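Side-chain contacts in beta-glucuronidase (Dictyoglomus thermophilum, PDB 6XXW), which probably hydrolyses beta-D-glucuronides, releasing glucuronic acid, as a family 2 glycoside hydrolase: residues V359-P364 / R396-R401; E433-L438 / R442-V447; E347-A352 / P406-W411. One frame throughout, in Å; residues are numbered along the deposited sequence.

Contact 1: V359-P364 / R396-R401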
loop_
_atom_site.group_PDB
_atom_site.type_symbol
_atom_site.label_atom_id
_atom_site.label_comp_id
_atom_site.label_asym_id
_atom_site.label_seq_id
_atom_site.Cartn_x
_atom_site.Cartn_y
_atom_site.Cartn_z
ATOM N N VAL A 359 20.513 -27.631 2.000
ATOM C CA VAL A 359 20.899 -26.571 1.081
ATOM C C VAL A 359 21.366 -27.186 -0.237
ATOM O O VAL A 359 22.232 -28.068 -0.248
ATOM C CB VAL A 359 22.001 -25.686 1.692
ATOM C CG1 VAL A 359 22.481 -24.674 0.683
ATOM C CG2 VAL A 359 21.475 -24.988 2.948
ATOM N N ILE A 360 20.795 -26.718 -1.339
ATOM C CA ILE A 360 21.363 -26.928 -2.669
ATOM C C ILE A 360 22.209 -25.697 -2.953
ATOM O O ILE A 360 21.668 -24.606 -3.144
ATOM C CB ILE A 360 20.271 -27.099 -3.740
ATOM C CG1 ILE A 360 19.323 -28.252 -3.392
ATOM C CG2 ILE A 360 20.904 -27.331 -5.113
ATOM C CD1 ILE A 360 18.023 -28.263 -4.203
ATOM N N GLU A 361 23.529 -25.843 -2.987
ATOM C CA GLU A 361 24.366 -24.674 -3.203
ATOM C C GLU A 361 24.779 -24.588 -4.663
ATOM O O GLU A 361 25.199 -25.584 -5.263
ATOM C CB GLU A 361 25.592 -24.661 -2.296
ATOM C CG GLU A 361 26.368 -23.361 -2.456
ATOM C CD GLU A 361 27.232 -23.055 -1.268
ATOM O OE1 GLU A 361 27.823 -24.010 -0.723
ATOM O OE2 GLU A 361 27.310 -21.867 -0.887
ATOM N N GLU A 362 24.649 -23.391 -5.228
ATOM C CA GLU A 362 24.695 -23.173 -6.662
ATOM C C GLU A 362 25.853 -22.259 -7.043
ATOM O O GLU A 362 26.101 -21.235 -6.388
ATOM C CB GLU A 362 23.364 -22.568 -7.129
ATOM C CG GLU A 362 23.252 -22.347 -8.608
ATOM C CD GLU A 362 21.817 -22.126 -9.002
ATOM O OE1 GLU A 362 21.049 -23.122 -9.033
ATOM O OE2 GLU A 362 21.459 -20.957 -9.256
ATOM N N ALA A 363 26.552 -22.638 -8.110
ATOM C CA ALA A 363 27.586 -21.808 -8.710
ATOM C C ALA A 363 26.964 -20.618 -9.439
ATOM O O ALA A 363 25.817 -20.686 -9.895
ATOM C CB ALA A 363 28.420 -22.642 -9.685
ATOM N N PRO A 364 27.724 -19.527 -9.607
ATOM C CA PRO A 364 27.140 -18.295 -10.164
ATOM C C PRO A 364 26.961 -18.286 -11.677
ATOM O O PRO A 364 27.021 -17.210 -12.288
ATOM C CB PRO A 364 28.145 -17.207 -9.742
ATOM C CG PRO A 364 29.227 -17.891 -9.003
ATOM C CD PRO A 364 29.139 -19.345 -9.246
ATOM N N ARG A 396 36.059 -25.562 -7.836
ATOM C CA ARG A 396 37.114 -25.968 -6.909
ATOM C C ARG A 396 37.095 -25.112 -5.648
ATOM O O ARG A 396 37.189 -25.641 -4.538
ATOM C CB ARG A 396 38.479 -25.902 -7.596
ATOM C CG ARG A 396 38.577 -26.805 -8.812
ATOM C CD ARG A 396 39.900 -26.640 -9.572
ATOM N NE ARG A 396 39.868 -27.265 -10.898
ATOM C CZ ARG A 396 40.205 -26.644 -12.026
ATOM N NH1 ARG A 396 40.580 -25.374 -11.997
ATOM N NH2 ARG A 396 40.159 -27.287 -13.189
ATOM N N GLU A 397 36.951 -23.789 -5.796
ATOM C CA GLU A 397 36.918 -22.902 -4.631
ATOM C C GLU A 397 35.690 -23.166 -3.766
ATOM O O GLU A 397 35.742 -23.065 -2.528
ATOM C CB GLU A 397 36.908 -21.438 -5.075
ATOM C CG GLU A 397 38.174 -20.934 -5.764
ATOM C CD GLU A 397 38.092 -19.451 -6.134
ATOM O OE1 GLU A 397 37.480 -18.664 -5.377
ATOM O OE2 GLU A 397 38.649 -19.064 -7.182
ATOM N N LEU A 398 34.566 -23.462 -4.406
ATOM C CA LEU A 398 33.309 -23.621 -3.686
ATOM C C LEU A 398 33.308 -24.905 -2.872
ATOM O O LEU A 398 32.956 -24.907 -1.689
ATOM C CB LEU A 398 32.155 -23.604 -4.686
ATOM C CG LEU A 398 30.763 -23.978 -4.190
ATOM C CD1 LEU A 398 30.301 -23.027 -3.093
ATOM C CD2 LEU A 398 29.785 -23.982 -5.364
ATOM N N ILE A 399 33.716 -26.011 -3.489
ATOM C CA ILE A 399 33.781 -27.268 -2.760
ATOM C C ILE A 399 34.840 -27.200 -1.664
ATOM O O ILE A 399 34.635 -27.709 -0.557
ATOM C CB ILE A 399 34.016 -28.424 -3.753
ATOM C CG1 ILE A 399 32.777 -28.558 -4.655
ATOM C CG2 ILE A 399 34.331 -29.722 -3.018
ATOM C CD1 ILE A 399 32.929 -29.541 -5.793
ATOM N N ALA A 400 35.981 -26.551 -1.936
ATOM C CA ALA A 400 36.999 -26.419 -0.895
ATOM C C ALA A 400 36.462 -25.641 0.302
ATOM O O ALA A 400 36.805 -25.937 1.456
ATOM C CB ALA A 400 38.257 -25.744 -1.456
ATOM N N ARG A 401 35.613 -24.641 0.055
ATOM C CA ARG A 401 35.091 -23.863 1.173
ATOM C C ARG A 401 34.057 -24.649 1.966
ATOM O O ARG A 401 34.074 -24.628 3.201
ATOM C CB ARG A 401 34.483 -22.552 0.682
ATOM C CG ARG A 401 34.246 -21.544 1.806
ATOM C CD ARG A 401 33.370 -20.396 1.335
ATOM N NE ARG A 401 31.982 -20.816 1.123
ATOM C CZ ARG A 401 30.997 -20.000 0.771
ATOM N NH1 ARG A 401 31.227 -18.699 0.610
ATOM N NH2 ARG A 401 29.778 -20.487 0.583
#
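The ionic part is E361 with R401. The glutamate leaves strand 358-362 pointing at helix 385-402, with CG anti to the backbone N (chi1 -175°) and the chain extended, and this carries OE2 to within 3.2 Å of R401 NH2. The oxygen arrives at the guanidinium edge, near its plane, but the carboxylate is turned 43° against it, and the two side chains cross at about a right angle. R401 bends at chi3 to get there, and its stronger hold is the hydrogen bond from NH2 to Y344 O. E361 OE2 also takes a weak hydrogen bond from Y344 N.

The van der Waals part is L398, whose CD1 lies over the face of the E361 carboxylate, 3.6 Å from both CD and OE1, the two chains sliding past each other in opposite directions. L398 CD2 comes within 4.4 Å of A363 N, a loose approach. With an alanine in place of E361, R401 would probably lose its acidic mate and L398 CD1 the flat group it rests on.

OE1 lies close to D402 OD2, so R401 probably offsets a local excess of negative charge in this buried outer layer of the TIM barrel, between strand and helix.

Contact 2: E433-L438 / R442-V447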
loop_
_atom_site.group_PDB
_atom_site.type_symbol
_atom_site.label_atom_id
_atom_site.label_comp_id
_atom_site.label_asym_id
_atom_site.label_seq_id
_atom_site.Cartn_x
_atom_site.Cartn_y
_atom_site.Cartn_z
ATOM N N GLU A 433 31.736 -33.088 -14.888
ATOM C CA GLU A 433 32.774 -34.082 -14.629
ATOM C C GLU A 433 33.738 -33.606 -13.550
ATOM O O GLU A 433 34.145 -34.384 -12.679
ATOM C CB GLU A 433 33.534 -34.389 -15.916
ATOM C CG GLU A 433 34.555 -35.499 -15.771
ATOM C CD GLU A 433 35.064 -35.981 -17.120
ATOM O OE1 GLU A 433 34.226 -36.281 -18.000
ATOM O OE2 GLU A 433 36.297 -36.053 -17.298
ATOM N N GLU A 434 34.110 -32.325 -13.586
ATOM C CA GLU A 434 35.050 -31.806 -12.599
ATOM C C GLU A 434 34.407 -31.721 -11.215
ATOM O O GLU A 434 35.052 -32.019 -10.198
ATOM C CB GLU A 434 35.569 -30.441 -13.061
ATOM C CG GLU A 434 36.487 -29.743 -12.074
ATOM C CD GLU A 434 37.864 -30.385 -12.000
ATOM O OE1 GLU A 434 38.110 -31.394 -12.708
ATOM O OE2 GLU A 434 38.699 -29.883 -11.219
ATOM N N THR A 435 33.131 -31.332 -11.159
ATOM C CA THR A 435 32.440 -31.238 -9.876
ATOM C C THR A 435 32.388 -32.591 -9.180
ATOM O O THR A 435 32.655 -32.695 -7.977
ATOM C CB THR A 435 31.030 -30.683 -10.091
ATOM O OG1 THR A 435 31.131 -29.381 -10.690
ATOM C CG2 THR A 435 30.262 -30.589 -8.754
ATOM N N ARG A 436 32.045 -33.641 -9.928
ATOM C CA ARG A 436 31.963 -34.977 -9.349
ATOM C C ARG A 436 33.332 -35.465 -8.898
ATOM O O ARG A 436 33.449 -36.139 -7.864
ATOM C CB ARG A 436 31.350 -35.945 -10.364
ATOM C CG ARG A 436 30.684 -37.165 -9.749
ATOM C CD ARG A 436 31.426 -38.441 -10.098
ATOM N NE ARG A 436 31.390 -38.720 -11.532
ATOM C CZ ARG A 436 31.052 -39.896 -12.055
ATOM N NH1 ARG A 436 30.716 -40.903 -11.262
ATOM N NH2 ARG A 436 31.048 -40.062 -13.375
ATOM N N ARG A 437 34.379 -35.133 -9.661
ATOM C CA ARG A 437 35.735 -35.518 -9.279
ATOM C C ARG A 437 36.147 -34.842 -7.981
ATOM O O ARG A 437 36.799 -35.456 -7.129
ATOM C CB ARG A 437 36.715 -35.153 -10.396
ATOM C CG ARG A 437 38.142 -35.566 -10.107
ATOM C CD ARG A 437 39.110 -34.913 -11.080
ATOM N NE ARG A 437 39.341 -33.513 -10.747
ATOM C CZ ARG A 437 40.249 -33.107 -9.868
ATOM N NH1 ARG A 437 40.999 -34.004 -9.244
ATOM N NH2 ARG A 437 40.408 -31.812 -9.615
ATOM N N LEU A 438 35.765 -33.574 -7.817
ATOM C CA LEU A 438 36.104 -32.828 -6.609
ATOM C C LEU A 438 35.318 -33.305 -5.398
ATOM O O LEU A 438 35.843 -33.280 -4.277
ATOM C CB LEU A 438 35.855 -31.339 -6.829
ATOM C CG LEU A 438 36.752 -30.621 -7.832
ATOM C CD1 LEU A 438 36.076 -29.331 -8.290
ATOM C CD2 LEU A 438 38.134 -30.362 -7.246
ATOM N N ARG A 442 28.258 -35.938 -2.895
ATOM C CA ARG A 442 26.978 -35.247 -3.008
ATOM C C ARG A 442 26.475 -35.294 -4.444
ATOM O O ARG A 442 27.266 -35.160 -5.385
ATOM C CB ARG A 442 27.077 -33.771 -2.567
ATOM C CG ARG A 442 27.531 -33.549 -1.132
ATOM C CD ARG A 442 27.782 -32.078 -0.899
ATOM N NE ARG A 442 27.930 -31.769 0.518
ATOM C CZ ARG A 442 29.072 -31.839 1.174
ATOM N NH1 ARG A 442 30.175 -32.219 0.529
ATOM N NH2 ARG A 442 29.112 -31.531 2.474
ATOM N N PRO A 443 25.168 -35.440 -4.643
ATOM C CA PRO A 443 24.623 -35.403 -5.999
ATOM C C PRO A 443 24.792 -34.032 -6.635
ATOM O O PRO A 443 25.070 -33.026 -5.973
ATOM C CB PRO A 443 23.140 -35.739 -5.803
ATOM C CG PRO A 443 22.856 -35.362 -4.394
ATOM C CD PRO A 443 24.120 -35.659 -3.632
ATOM N N ILE A 444 24.614 -34.017 -7.954
ATOM C CA ILE A 444 24.779 -32.833 -8.783
ATOM C C ILE A 444 23.503 -32.594 -9.577
ATOM O O ILE A 444 22.881 -33.546 -10.060
ATOM C CB ILE A 444 25.978 -32.995 -9.737
ATOM C CG1 ILE A 444 27.263 -33.177 -8.932
ATOM C CG2 ILE A 444 26.062 -31.812 -10.703
ATOM C CD1 ILE A 444 28.415 -33.649 -9.773
ATOM N N THR A 445 23.113 -31.320 -9.723
ATOM C CA THR A 445 21.982 -30.944 -10.563
ATOM C C THR A 445 22.365 -29.743 -11.425
ATOM O O THR A 445 23.463 -29.182 -11.316
ATOM C CB THR A 445 20.721 -30.619 -9.723
ATOM O OG1 THR A 445 19.577 -30.427 -10.580
ATOM C CG2 THR A 445 20.930 -29.366 -8.917
ATOM N N ILE A 446 21.449 -29.379 -12.315
ATOM C CA ILE A 446 21.480 -28.115 -13.041
ATOM C C ILE A 446 20.037 -27.647 -13.152
ATOM O O ILE A 446 19.130 -28.461 -13.356
ATOM C CB ILE A 446 22.134 -28.236 -14.436
ATOM C CG1 ILE A 446 22.200 -26.853 -15.103
ATOM C CG2 ILE A 446 21.354 -29.217 -15.357
ATOM C CD1 ILE A 446 23.109 -26.802 -16.330
ATOM N N VAL A 447 19.806 -26.347 -12.975
ATOM C CA VAL A 447 18.441 -25.831 -12.903
ATOM C C VAL A 447 18.053 -25.313 -14.284
ATOM O O VAL A 447 18.730 -24.445 -14.850
ATOM C CB VAL A 447 18.289 -24.752 -11.818
ATOM C CG1 VAL A 447 16.856 -24.207 -11.818
ATOM C CG2 VAL A 447 18.629 -25.334 -10.434
#
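I444 drives its CD1 into the backbone of helix 422-438 where T435 joins R436, and this is the tight half of the contact. The methyl sits 3.7 Å from T435 CG2, 3.8 Å from R436 CB and as near as 3.6 Å to R436 N, so one carbon fills the notch between two consecutive helix residues. T435 meets it mainly with its methyl: CG2 is anti to the backbone N while OG1 turns back onto its own helix, bonding V431 O. M395 of helix 385-402 touches T435 as well. Helix and strand here belong to the beta-alpha-beta unit formed by 408-415, 422-438 and 444-448 in the TIM barrel.

The loose side begins at R436. Its CB touches I444, but the chain bends at chi2 and chi3 and leads the guanidinium away into exposed surroundings, where it is modelled in two conformers. Next along the helix, R437 reaches back one turn to E434 and grips it side-on, NE to OE1 at 3.1 Å and NH2 to OE2 at 3.0 Å, the latter nearly straight at 174°. Both oxygens are met from above the carboxylate plane, and R396 shares OE2.

No hydrogen bond or salt bridge crosses between 433-438 and 442-447, so shape fit and dispersion alone join helix to strand here, mainly through the end of one isoleucine, while the charges pair within the helix and with R396 of helix 385-402.

Contact 3: E347-A352 / P406-W411; sequences EILFLA and PSVIMW
L349 overlaps V408 with its branched end, CD1 lying 3.8 Å from V408 CG2 and CD2 only slightly farther, as the two side chains cross at a slant. The bond from CA to CB does not aim at the strand; it is the far end of the leucine, with CG anti to the carbonyl carbon (chi1 -65°), that closes in. V408 works on two fronts: while CG2 takes the leucine, CG1 is anti to the backbone N (chi1 178°) and lies 3.8 Å above the W411 ring plane, offset toward the rim.

This is the outer layer of a TIM barrel near the N-terminal ends of its parallel strands, the end remote from where such barrels carry their active sites. Helix 346-355 leads into strand 358-362 and packs on it, A352 on V359 and L349 on E361, and it also reaches the start of the neighbouring strand 408-415.

Closer to the helix end, A352 and S407 meet carbon to carbon, CB to CB at 3.6 Å, where the backbones come nearest. S407 OG stands 3.4 Å from L349 O without a hydrogen bond to it, since the hydroxyl is engaged with OD1 of D353, the next helix residue. On another side of the helix, L351 packs on L51 of a second subunit.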
loop_
_atom_site.group_PDB
_atom_site.type_symbol
_atom_site.label_atom_id
_atom_site.label_comp_id
_atom_site.label_asym_id
_atom_site.label_seq_id
_atom_site.Cartn_x
_atom_site.Cartn_y
_atom_site.Cartn_z
ATOM N N GLU A 347 28.578 -17.921 6.779
ATOM C CA GLU A 347 27.694 -17.710 7.920
ATOM C C GLU A 347 26.335 -18.362 7.701
ATOM O O GLU A 347 25.790 -19.003 8.606
ATOM C CB GLU A 347 27.547 -16.204 8.166
ATOM C CG GLU A 347 28.741 -15.547 8.877
ATOM C CD GLU A 347 29.895 -15.152 7.945
ATOM O OE1 GLU A 347 29.826 -15.406 6.719
ATOM O OE2 GLU A 347 30.886 -14.578 8.455
ATOM N N ILE A 348 25.775 -18.239 6.494
ATOM C CA ILE A 348 24.460 -18.827 6.256
ATOM C C ILE A 348 24.525 -20.358 6.304
ATOM O O ILE A 348 23.596 -21.018 6.793
ATOM C CB ILE A 348 23.882 -18.305 4.929
ATOM C CG1 ILE A 348 23.321 -16.895 5.150
ATOM C CG2 ILE A 348 22.786 -19.255 4.393
ATOM C CD1 ILE A 348 22.884 -16.212 3.847
ATOM N N LEU A 349 25.630 -20.950 5.839
ATOM C CA LEU A 349 25.740 -22.410 5.885
ATOM C C LEU A 349 25.928 -22.925 7.314
ATOM O O LEU A 349 25.393 -23.989 7.665
ATOM C CB LEU A 349 26.885 -22.891 4.984
ATOM C CG LEU A 349 26.663 -22.616 3.496
ATOM C CD1 LEU A 349 27.741 -23.288 2.685
ATOM C CD2 LEU A 349 25.300 -23.118 3.050
ATOM N N PHE A 350 26.681 -22.200 8.155
ATOM C CA PHE A 350 26.782 -22.595 9.561
ATOM C C PHE A 350 25.418 -22.546 10.234
ATOM O O PHE A 350 25.088 -23.414 11.052
ATOM C CB PHE A 350 27.771 -21.704 10.312
ATOM C CG PHE A 350 29.208 -22.049 10.062
ATOM C CD1 PHE A 350 29.775 -23.184 10.630
ATOM C CD2 PHE A 350 29.994 -21.245 9.248
ATOM C CE1 PHE A 350 31.111 -23.508 10.392
ATOM C CE2 PHE A 350 31.322 -21.567 9.001
ATOM C CZ PHE A 350 31.876 -22.700 9.576
ATOM N N LEU A 351 24.605 -21.538 9.892
ATOM C CA LEU A 351 23.248 -21.474 10.420
ATOM C C LEU A 351 22.388 -22.613 9.878
ATOM O O LEU A 351 21.613 -23.218 10.627
ATOM C CB LEU A 351 22.622 -20.116 10.096
ATOM C CG LEU A 351 23.203 -18.910 10.844
ATOM C CD1 LEU A 351 22.573 -17.605 10.331
ATOM C CD2 LEU A 351 22.949 -19.091 12.336
ATOM N N ALA A 352 22.505 -22.928 8.583
ATOM C CA ALA A 352 21.727 -24.049 8.068
ATOM C C ALA A 352 22.108 -25.345 8.781
ATOM O O ALA A 352 21.236 -26.186 9.056
ATOM C CB ALA A 352 21.893 -24.167 6.559
ATOM N N PRO A 406 27.344 -30.169 6.829
ATOM C CA PRO A 406 26.286 -31.173 6.618
ATOM C C PRO A 406 25.080 -30.626 5.861
ATOM O O PRO A 406 24.402 -31.385 5.155
ATOM C CB PRO A 406 25.918 -31.603 8.053
ATOM C CG PRO A 406 26.290 -30.420 8.915
ATOM C CD PRO A 406 27.512 -29.800 8.250
ATOM N N SER A 407 24.821 -29.322 5.958
ATOM C CA SER A 407 23.621 -28.746 5.359
ATOM C C SER A 407 23.670 -28.759 3.833
ATOM O O SER A 407 22.615 -28.859 3.191
ATOM C CB SER A 407 23.416 -27.314 5.867
ATOM O OG SER A 407 24.481 -26.454 5.451
ATOM N N VAL A 408 24.859 -28.646 3.228
ATOM C CA VAL A 408 24.946 -28.740 1.773
ATOM C C VAL A 408 24.747 -30.195 1.362
ATOM O O VAL A 408 25.540 -31.077 1.725
ATOM C CB VAL A 408 26.289 -28.212 1.246
ATOM C CG1 VAL A 408 26.340 -28.371 -0.297
ATOM C CG2 VAL A 408 26.539 -26.773 1.650
ATOM N N ILE A 409 23.705 -30.454 0.571
ATOM C CA ILE A 409 23.380 -31.818 0.179
ATOM C C ILE A 409 23.363 -32.014 -1.322
ATOM O O ILE A 409 23.046 -33.105 -1.777
ATOM C CB ILE A 409 22.045 -32.291 0.798
ATOM C CG1 ILE A 409 20.977 -31.202 0.721
ATOM C CG2 ILE A 409 22.272 -32.741 2.249
ATOM C CD1 ILE A 409 20.507 -30.859 -0.654
ATOM N N MET A 410 23.695 -30.990 -2.105
ATOM C CA MET A 410 23.668 -31.077 -3.564
ATOM C C MET A 410 24.336 -29.833 -4.118
ATOM O O MET A 410 24.194 -28.742 -3.559
ATOM C CB MET A 410 22.233 -31.187 -4.111
ATOM C CG MET A 410 22.153 -31.330 -5.631
ATOM S SD MET A 410 20.762 -32.311 -6.243
ATOM C CE MET A 410 19.336 -31.351 -5.658
ATOM N N TRP A 411 25.039 -29.997 -5.238
ATOM C CA TRP A 411 25.614 -28.877 -5.969
ATOM C C TRP A 411 24.795 -28.603 -7.226
ATOM O O TRP A 411 24.456 -29.534 -7.972
ATOM C CB TRP A 411 27.069 -29.160 -6.385
ATOM C CG TRP A 411 27.994 -29.577 -5.260
ATOM C CD1 TRP A 411 28.552 -30.811 -5.084
ATOM C CD2 TRP A 411 28.493 -28.752 -4.192
ATOM N NE1 TRP A 411 29.355 -30.813 -3.966
ATOM C CE2 TRP A 411 29.342 -29.562 -3.402
ATOM C CE3 TRP A 411 28.303 -27.414 -3.824
ATOM C CZ2 TRP A 411 29.984 -29.085 -2.251
ATOM C CZ3 TRP A 411 28.961 -26.929 -2.667
ATOM C CH2 TRP A 411 29.789 -27.767 -1.907
#

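How the contacts relate
All three contacts sit in the TIM barrel domain and pin outer helices to one run of adjacent parallel strands, 358-362, 408-415 and 444-448. Contact 1 is central: its centre lies about 10 Å from the centres of contacts 2 and 3, which are about 16 Å apart. Along the chain, contact 3 opens first and closes after contact 1 is complete; contact 2 follows both. Backbone pairing of V359 with S407 and I409 ties contact 1 to contact 3, T445 N to W411 O joins contact 3 to contact 2, and the R396–E434 salt bridge links neighbouring helices 385-402 and 422-438. Together they form a continuous section of barrel wall, bonded in both layers.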